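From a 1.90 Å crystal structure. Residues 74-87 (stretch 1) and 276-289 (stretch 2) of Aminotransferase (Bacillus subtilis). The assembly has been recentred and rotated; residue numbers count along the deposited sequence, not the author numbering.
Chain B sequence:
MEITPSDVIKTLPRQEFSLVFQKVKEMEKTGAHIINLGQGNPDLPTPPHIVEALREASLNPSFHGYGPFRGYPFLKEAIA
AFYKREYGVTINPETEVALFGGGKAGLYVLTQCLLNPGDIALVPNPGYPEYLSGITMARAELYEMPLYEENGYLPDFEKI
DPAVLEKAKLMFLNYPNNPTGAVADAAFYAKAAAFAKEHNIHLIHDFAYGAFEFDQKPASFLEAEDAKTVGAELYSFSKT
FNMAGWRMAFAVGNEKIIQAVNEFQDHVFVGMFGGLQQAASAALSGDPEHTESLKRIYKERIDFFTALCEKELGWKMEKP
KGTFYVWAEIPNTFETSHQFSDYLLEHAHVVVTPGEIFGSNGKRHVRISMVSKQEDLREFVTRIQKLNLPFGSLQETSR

Stretch 1 74-87: FLKEAIAAFYKREY
Stretch 2 (276-289) LQQAASAALSGDPE

Two helices from distant parts of one chain lie side by side and run nearly the same way. Residues 74-87 are helical throughout, continuing a helix that begins earlier; the second helix also enters from upstream and gives way near Ser285 to a loop through Gly286 (phi/psi -72/173) and Asp287 (-64/119). The axes approach to 9.1 Å and cross at 18°. In register, Leu75 CA lies 5.4 Å from Ser281 CA and Phe82 CA 6.0 Å from Leu284 CA, whereas Glu86 CA and Pro288 CA are 9.0 Å apart.

Small residues face each other here. Ala78 points toward the second helix, and its CB rests 3.6 Å from Ser281 OG; Ser281 (chi1 t) and Ala280 likewise point toward the first helix, and their short side chains leave hollows that larger residues fill.

Two leucines are the knobs. Leu75 (chi1 t, chi2 p) enters the hole formed by Gln277, Ala280, Ser281 and Leu284, its CD1 3.9 Å from Ala280 CB. In return Leu284 (m, t) fills the hollow among Leu75, Ala78, Ile79 and Phe82 and has the largest area covered by the opposing stretch. Its branched end suits this place: Leu284 CD1 reaches 3.5 Å from Ile79 CG1 and 4.0 Å from Ala78 CB, while Leu284 CD2 sits over one face of the Phe82 ring, 3.8 Å from the ring centroid and 13° off its normal, a CH-pi contact. Phe82 adopts chi1 t with chi2 83°, offering that flat face to the methyl.

At the N-terminal end of the two stretches, Phe74 (chi1 p, chi2 78°) has a CB directed sideways, but its ring reaches across. The ring edge meets the second helix, with Phe74 CE1 3.8 Å from both Gln277 O and Gln278 N and CD1 4.2 Å from Ser281 CB.

Beyond the leucines, polar chemistry takes over. The long side chain of Arg85 (t, t, p, chi4 -169°) reaches the C-terminal end of the second helix and the loop after it, where carbonyls are available to a donor. Arg85 NH1 donates to Gly286 O at 3.1 Å. Water 1 accepts from Arg85 NH2 (2.9 Å) and donates to Ala283 O (3.0 Å) and Gly286 O (3.2 Å), joining the stretches again. Glu86 (m, m) binds the NE/NH2 side of the guanidinium through a salt bridge, Arg85 NE to Glu86 OE2 at 2.8 Å. Pro288 packs over one guanidinium face, its CB 4.1 Å from Arg85 NH2. Within the second stretch, Ser285 OG (chi1 p) donates to Ser281 O at 2.9 Å, and Asp287 OD1 caps Glu289 N at 2.9 Å.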

# COMPACT_ATOMS: atom_id res chain seq x y z
N PHE B 74 7.67 -18.21 -4.33
CA PHE B 74 7.55 -19.17 -3.23
C PHE B 74 6.27 -18.89 -2.40
O PHE B 74 5.68 -19.77 -1.88
CB PHE B 74 8.79 -19.23 -2.31
CG PHE B 74 9.04 -17.96 -1.48
CD1 PHE B 74 8.30 -17.69 -0.32
CD2 PHE B 74 10.07 -17.07 -1.82
CE1 PHE B 74 8.51 -16.57 0.41
CE2 PHE B 74 10.31 -15.92 -1.09
CZ PHE B 74 9.53 -15.68 0.04
N LEU B 75 5.87 -17.64 -2.32
CA LEU B 75 4.63 -17.30 -1.58
C LEU B 75 3.39 -17.66 -2.38
O LEU B 75 2.42 -18.19 -1.85
CB LEU B 75 4.64 -15.80 -1.18
CG LEU B 75 3.37 -15.30 -0.51
CD1 LEU B 75 2.98 -16.23 0.63
CD2 LEU B 75 3.53 -13.85 -0.02
N LYS B 76 3.41 -17.40 -3.68
CA LYS B 76 2.28 -17.75 -4.53
C LYS B 76 2.07 -19.27 -4.58
O LYS B 76 0.96 -19.76 -4.61
CB LYS B 76 2.51 -17.14 -5.91
CG LYS B 76 2.51 -15.61 -5.90
CD LYS B 76 2.83 -15.15 -7.32
CE LYS B 76 2.56 -13.69 -7.46
NZ LYS B 76 3.00 -13.28 -8.81
N GLU B 77 3.16 -20.03 -4.56
CA GLU B 77 3.11 -21.47 -4.42
C GLU B 77 2.53 -21.89 -3.06
O GLU B 77 1.73 -22.81 -2.98
CB GLU B 77 4.50 -22.09 -4.65
CG GLU B 77 4.99 -21.98 -6.08
CD GLU B 77 6.51 -21.78 -6.26
OE1 GLU B 77 7.32 -22.20 -5.40
OE2 GLU B 77 6.93 -21.19 -7.29
N ALA B 78 2.90 -21.20 -1.98
CA ALA B 78 2.33 -21.51 -0.64
C ALA B 78 0.83 -21.24 -0.62
O ALA B 78 0.06 -22.01 -0.06
CB ALA B 78 3.03 -20.71 0.45
N ILE B 79 0.42 -20.17 -1.29
CA ILE B 79 -0.98 -19.84 -1.41
C ILE B 79 -1.72 -20.94 -2.17
O ILE B 79 -2.77 -21.44 -1.70
CB ILE B 79 -1.16 -18.47 -2.07
CG1 ILE B 79 -0.69 -17.39 -1.07
CG2 ILE B 79 -2.61 -18.23 -2.50
CD1 ILE B 79 -0.54 -16.00 -1.66
N ALA B 80 -1.16 -21.39 -3.28
CA ALA B 80 -1.85 -22.46 -4.04
C ALA B 80 -1.96 -23.75 -3.19
O ALA B 80 -3.02 -24.39 -3.17
CB ALA B 80 -1.19 -22.72 -5.38
N ALA B 81 -0.88 -24.11 -2.49
CA ALA B 81 -0.84 -25.31 -1.66
C ALA B 81 -1.86 -25.17 -0.51
O ALA B 81 -2.57 -26.09 -0.19
CB ALA B 81 0.54 -25.54 -1.11
N PHE B 82 -2.00 -23.97 0.01
CA PHE B 82 -2.93 -23.70 1.09
C PHE B 82 -4.39 -23.87 0.63
O PHE B 82 -5.21 -24.52 1.33
CB PHE B 82 -2.70 -22.29 1.62
CG PHE B 82 -3.58 -21.91 2.76
CD1 PHE B 82 -3.25 -22.29 4.06
CD2 PHE B 82 -4.73 -21.14 2.56
CE1 PHE B 82 -4.04 -21.92 5.13
CE2 PHE B 82 -5.54 -20.75 3.66
CZ PHE B 82 -5.18 -21.14 4.93
N TYR B 83 -4.73 -23.33 -0.52
CA TYR B 83 -6.09 -23.42 -1.02
C TYR B 83 -6.49 -24.87 -1.36
O TYR B 83 -7.64 -25.24 -1.26
CB TYR B 83 -6.33 -22.49 -2.22
CG TYR B 83 -7.14 -21.30 -1.77
CD1 TYR B 83 -8.48 -21.21 -2.06
CD2 TYR B 83 -6.58 -20.33 -0.95
CE1 TYR B 83 -9.24 -20.16 -1.64
CE2 TYR B 83 -7.36 -19.26 -0.48
CZ TYR B 83 -8.69 -19.18 -0.84
OH TYR B 83 -9.43 -18.12 -0.38
N LYS B 84 -5.51 -25.65 -1.76
CA LYS B 84 -5.73 -27.06 -2.03
C LYS B 84 -5.95 -27.84 -0.73
O LYS B 84 -6.93 -28.58 -0.63
CB LYS B 84 -4.55 -27.64 -2.78
CG LYS B 84 -4.83 -28.99 -3.44
CD LYS B 84 -6.13 -28.92 -4.27
CE LYS B 84 -6.14 -29.87 -5.47
NZ LYS B 84 -5.63 -31.24 -5.14
N ARG B 85 -5.11 -27.60 0.28
CA ARG B 85 -5.18 -28.30 1.56
C ARG B 85 -6.45 -27.94 2.31
O ARG B 85 -7.10 -28.81 2.88
CB ARG B 85 -3.96 -27.97 2.41
CG ARG B 85 -3.89 -28.67 3.77
CD ARG B 85 -2.85 -28.11 4.72
NE ARG B 85 -3.25 -26.84 5.34
CZ ARG B 85 -2.44 -26.04 6.03
NH1 ARG B 85 -1.16 -26.36 6.26
NH2 ARG B 85 -2.91 -24.93 6.56
N GLU B 86 -6.83 -26.66 2.31
CA GLU B 86 -7.90 -26.18 3.13
C GLU B 86 -9.25 -26.33 2.49
O GLU B 86 -10.21 -26.63 3.17
CB GLU B 86 -7.70 -24.69 3.55
CG GLU B 86 -6.57 -24.48 4.54
CD GLU B 86 -6.71 -25.33 5.81
OE1 GLU B 86 -7.80 -25.32 6.41
OE2 GLU B 86 -5.74 -25.97 6.22
N TYR B 87 -9.33 -26.08 1.19
CA TYR B 87 -10.63 -25.99 0.49
C TYR B 87 -10.79 -26.90 -0.69
O TYR B 87 -11.84 -26.93 -1.32
CB TYR B 87 -10.82 -24.54 0.04
CG TYR B 87 -10.70 -23.57 1.17
CD1 TYR B 87 -11.58 -23.60 2.24
CD2 TYR B 87 -9.66 -22.63 1.20
CE1 TYR B 87 -11.44 -22.68 3.32
CE2 TYR B 87 -9.54 -21.73 2.24
CZ TYR B 87 -10.41 -21.75 3.30
OH TYR B 87 -10.25 -20.83 4.31
N LEU B 276 8.57 -10.45 5.30
CA LEU B 276 7.13 -10.62 5.47
C LEU B 276 6.56 -11.75 4.62
O LEU B 276 5.72 -12.49 5.06
CB LEU B 276 6.42 -9.30 5.17
CG LEU B 276 6.60 -8.16 6.18
CD1 LEU B 276 5.90 -6.93 5.62
CD2 LEU B 276 6.03 -8.53 7.53
N GLN B 277 7.01 -11.86 3.38
CA GLN B 277 6.54 -12.93 2.51
C GLN B 277 6.88 -14.30 3.04
O GLN B 277 6.09 -15.22 2.94
CB GLN B 277 7.07 -12.75 1.07
CG GLN B 277 6.64 -11.40 0.45
CD GLN B 277 6.88 -11.34 -1.04
OE1 GLN B 277 6.44 -12.22 -1.81
NE2 GLN B 277 7.60 -10.30 -1.47
N GLN B 278 8.08 -14.45 3.58
CA GLN B 278 8.50 -15.69 4.15
C GLN B 278 7.68 -16.01 5.41
O GLN B 278 7.31 -17.13 5.62
CB GLN B 278 10.00 -15.62 4.51
CG GLN B 278 10.55 -16.89 5.09
CD GLN B 278 12.07 -17.05 4.87
OE1 GLN B 278 12.60 -16.66 3.85
NE2 GLN B 278 12.75 -17.65 5.86
N ALA B 279 7.34 -15.01 6.21
CA ALA B 279 6.45 -15.25 7.36
C ALA B 279 5.08 -15.69 6.89
O ALA B 279 4.45 -16.58 7.49
CB ALA B 279 6.37 -13.99 8.22
N ALA B 280 4.59 -15.07 5.82
CA ALA B 280 3.28 -15.43 5.28
C ALA B 280 3.27 -16.87 4.79
O ALA B 280 2.31 -17.64 5.01
CB ALA B 280 2.88 -14.49 4.17
N SER B 281 4.38 -17.28 4.21
CA SER B 281 4.50 -18.60 3.71
C SER B 281 4.58 -19.63 4.87
O SER B 281 4.03 -20.71 4.75
CB SER B 281 5.72 -18.71 2.78
OG SER B 281 5.92 -20.04 2.52
N ALA B 282 5.21 -19.25 5.97
CA ALA B 282 5.32 -20.11 7.14
C ALA B 282 3.94 -20.18 7.81
O ALA B 282 3.58 -21.19 8.32
CB ALA B 282 6.37 -19.62 8.11
N ALA B 283 3.15 -19.10 7.72
CA ALA B 283 1.77 -19.14 8.22
C ALA B 283 0.92 -20.14 7.49
O ALA B 283 0.27 -20.99 8.09
CB ALA B 283 1.14 -17.75 8.23
N LEU B 284 0.99 -20.11 6.17
CA LEU B 284 0.17 -20.92 5.35
C LEU B 284 0.59 -22.39 5.42
O LEU B 284 -0.24 -23.29 5.34
CB LEU B 284 0.26 -20.48 3.89
CG LEU B 284 -0.24 -19.06 3.58
CD1 LEU B 284 -0.00 -18.73 2.10
CD2 LEU B 284 -1.69 -18.92 4.02
N SER B 285 1.89 -22.64 5.49
CA SER B 285 2.39 -23.99 5.47
C SER B 285 2.41 -24.58 6.88
O SER B 285 2.67 -25.78 7.07
CB SER B 285 3.79 -24.06 4.87
OG SER B 285 4.74 -23.35 5.67
N GLY B 286 2.11 -23.78 7.87
CA GLY B 286 2.13 -24.26 9.24
C GLY B 286 1.01 -25.19 9.66
O GLY B 286 0.09 -25.48 8.93
N ASP B 287 1.14 -25.72 10.88
CA ASP B 287 0.22 -26.74 11.43
C ASP B 287 -1.18 -26.08 11.56
O ASP B 287 -1.34 -25.12 12.31
CB ASP B 287 0.76 -27.18 12.79
CG ASP B 287 -0.04 -28.29 13.46
OD1 ASP B 287 -1.17 -28.59 12.99
OD2 ASP B 287 0.52 -28.89 14.45
N PRO B 288 -2.17 -26.61 10.85
CA PRO B 288 -3.53 -25.99 10.97
C PRO B 288 -4.16 -26.16 12.36
O PRO B 288 -5.07 -25.43 12.69
CB PRO B 288 -4.34 -26.72 9.90
CG PRO B 288 -3.68 -28.03 9.74
CD PRO B 288 -2.20 -27.79 9.98
N GLU B 289 -3.63 -27.05 13.20
CA GLU B 289 -4.08 -27.15 14.59
C GLU B 289 -3.94 -25.86 15.38
O GLU B 289 -4.69 -25.64 16.31
CB GLU B 289 -3.33 -28.30 15.34
O HOH W 1 -1.90 -22.98 8.40
O HOH W 2 1.00 -28.47 5.61